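Local coordinates for putative hydrolase (Bacteroides ovatus, PDB 4HBS), which is a five-bladed beta-propeller protein, probably a hydrolase related to the beta-fructosidase clan, whose substrate is not established, at residues 193-198 with 210-215. Residues are numbered along the deposited sequence; the frame is centred on the assembly and turned at random.
Sequences LATYSL and LISRND
CD1 of Leu210 lies over one face of the Tyr196 ring, 4.1 Å from its centroid and offset toward the rim, in a CH-pi contact. The same methyl meets CB of Ala194 at 3.5 Å. Leu210 shares this face of the sheet with Tyr196 and Ala194; its CG is anti to the backbone N (chi1 -179°), and chi2 (59°) turns CD1 onto the ring. On the other face a water is hydrogen-bonded to Thr195 OG1 and Ser212 OG and donates to Leu193 O, bridging the strands. In the backbone between the two faces Thr195 N donates to Ser212 O at 2.8 Å, while Thr195 O accepts from Ile211 N at 2.7 Å and, weakly, from Ser212 N. Ile211 CG1 packs against Ser197 CB at 3.6 Å. Farther out, Tyr196 OH is hydrogen-bonded to His134 and Trp174, which help set the ring; an alanine here would probably leave Leu210 CD1 without its aromatic platform and those two residues without their shared hydroxyl. Arg213 grips Asp215 side-on in a salt bridge through NE and NH2; NH2 also bonds Arg136 O, and Asp215 OD2 the Tyr158 hydroxyl. Two residues opposite Thr195 make a classic bulge in the antiparallel pairing of strand 187-197 with the outermost strand 210-218 of a four-stranded propeller blade.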
loop_
_atom_site.group_PDB
_atom_site.type_symbol
_atom_site.label_atom_id
_atom_site.label_comp_id
_atom_site.label_asym_id
_atom_site.label_seq_id
_atom_site.Cartn_x
_atom_site.Cartn_y
_atom_site.Cartn_z
ATOM N N LEU A 193 2.493 17.173 -0.157
ATOM C CA LEU A 193 1.965 16.924 -1.496
ATOM C C LEU A 193 3.122 17.021 -2.466
ATOM O O LEU A 193 3.633 18.119 -2.697
ATOM C CB LEU A 193 0.841 17.907 -1.869
ATOM C CG LEU A 193 0.247 17.772 -3.299
ATOM C CD1 LEU A 193 -0.241 16.374 -3.559
ATOM C CD2 LEU A 193 -0.902 18.746 -3.512
ATOM N N ALA A 194 3.552 15.866 -3.011
ATOM C CA ALA A 194 4.658 15.762 -3.968
ATOM C C ALA A 194 4.110 15.632 -5.383
ATOM O O ALA A 194 3.181 14.853 -5.587
ATOM C CB ALA A 194 5.511 14.548 -3.634
ATOM N N THR A 195 4.659 16.383 -6.357
ATOM C CA THR A 195 4.217 16.305 -7.766
ATOM C C THR A 195 5.374 15.738 -8.585
ATOM O O THR A 195 6.482 16.272 -8.508
ATOM C CB THR A 195 3.747 17.675 -8.277
ATOM O OG1 THR A 195 2.646 18.110 -7.478
ATOM C CG2 THR A 195 3.312 17.635 -9.737
ATOM N N TYR A 196 5.126 14.655 -9.349
ATOM C CA TYR A 196 6.145 13.984 -10.148
ATOM C C TYR A 196 5.901 14.159 -11.666
ATOM O O TYR A 196 4.753 14.112 -12.118
ATOM C CB TYR A 196 6.154 12.486 -9.798
ATOM C CG TYR A 196 6.619 12.194 -8.391
ATOM C CD1 TYR A 196 7.971 12.038 -8.100
ATOM C CD2 TYR A 196 5.713 12.100 -7.342
ATOM C CE1 TYR A 196 8.409 11.801 -6.800
ATOM C CE2 TYR A 196 6.137 11.839 -6.042
ATOM C CZ TYR A 196 7.487 11.701 -5.770
ATOM O OH TYR A 196 7.879 11.469 -4.467
ATOM N N SER A 197 6.976 14.313 -12.454
ATOM C CA SER A 197 6.846 14.440 -13.907
ATOM C C SER A 197 6.702 13.072 -14.545
ATOM O O SER A 197 7.252 12.092 -14.034
ATOM C CB SER A 197 8.052 15.149 -14.504
ATOM O OG SER A 197 8.016 15.136 -15.920
ATOM N N LEU A 198 5.991 13.014 -15.689
ATOM C CA LEU A 198 5.789 11.786 -16.468
ATOM C C LEU A 198 6.375 11.976 -17.882
ATOM O O LEU A 198 5.998 11.271 -18.821
ATOM C CB LEU A 198 4.284 11.439 -16.528
ATOM C CG LEU A 198 3.582 11.267 -15.171
ATOM C CD1 LEU A 198 2.086 11.079 -15.349
ATOM C CD2 LEU A 198 4.145 10.106 -14.405
ATOM N N LEU A 210 10.871 14.458 -8.969
ATOM C CA LEU A 210 10.022 15.253 -8.073
ATOM C C LEU A 210 10.038 16.729 -8.544
ATOM O O LEU A 210 11.033 17.429 -8.335
ATOM C CB LEU A 210 10.532 15.118 -6.624
ATOM C CG LEU A 210 9.784 15.860 -5.504
ATOM C CD1 LEU A 210 8.340 15.445 -5.424
ATOM C CD2 LEU A 210 10.424 15.567 -4.166
ATOM N N ILE A 211 8.961 17.166 -9.233
ATOM C CA ILE A 211 8.824 18.534 -9.762
ATOM C C ILE A 211 8.567 19.560 -8.650
ATOM O O ILE A 211 9.079 20.682 -8.734
ATOM C CB ILE A 211 7.684 18.576 -10.833
ATOM C CG1 ILE A 211 8.078 17.770 -12.075
ATOM C CG2 ILE A 211 7.267 20.004 -11.200
ATOM C CD1 ILE A 211 9.566 17.977 -12.581
ATOM N N SER A 212 7.730 19.219 -7.658
ATOM C CA SER A 212 7.424 20.150 -6.568
ATOM C C SER A 212 7.002 19.401 -5.326
ATOM O O SER A 212 6.418 18.326 -5.431
ATOM C CB SER A 212 6.336 21.146 -6.984
ATOM O OG SER A 212 5.013 20.657 -6.832
ATOM N N ARG A 213 7.286 19.980 -4.158
ATOM C CA ARG A 213 6.921 19.411 -2.866
ATOM C C ARG A 213 6.403 20.508 -1.938
ATOM O O ARG A 213 6.997 21.592 -1.872
ATOM C CB ARG A 213 8.111 18.673 -2.221
ATOM C CG ARG A 213 9.363 19.522 -1.972
ATOM C CD ARG A 213 10.561 18.677 -1.591
ATOM N NE ARG A 213 10.393 18.071 -0.272
ATOM C CZ ARG A 213 11.245 17.212 0.292
ATOM N NH1 ARG A 213 12.348 16.836 -0.352
ATOM N NH2 ARG A 213 10.996 16.716 1.501
ATOM N N ASN A 214 5.270 20.243 -1.259
ATOM C CA ASN A 214 4.692 21.150 -0.274
ATOM C C ASN A 214 4.724 20.408 1.022
ATOM O O ASN A 214 3.749 19.764 1.379
ATOM C CB ASN A 214 3.272 21.577 -0.663
ATOM C CG ASN A 214 2.639 22.590 0.277
ATOM O OD1 ASN A 214 3.200 22.973 1.314
ATOM N ND2 ASN A 214 1.454 23.049 -0.068
ATOM N N ASP A 215 5.850 20.477 1.736
ATOM C CA ASP A 215 5.996 19.745 3.003
ATOM C C ASP A 215 5.058 20.243 4.114
ATOM O O ASP A 215 4.862 19.510 5.078
ATOM C CB ASP A 215 7.433 19.768 3.488
ATOM C CG ASP A 215 8.342 19.032 2.543
ATOM O OD1 ASP A 215 8.737 19.627 1.515
ATOM O OD2 ASP A 215 8.591 17.831 2.775
HETATM O O HOH W 1 3.238 19.677 -5.097
#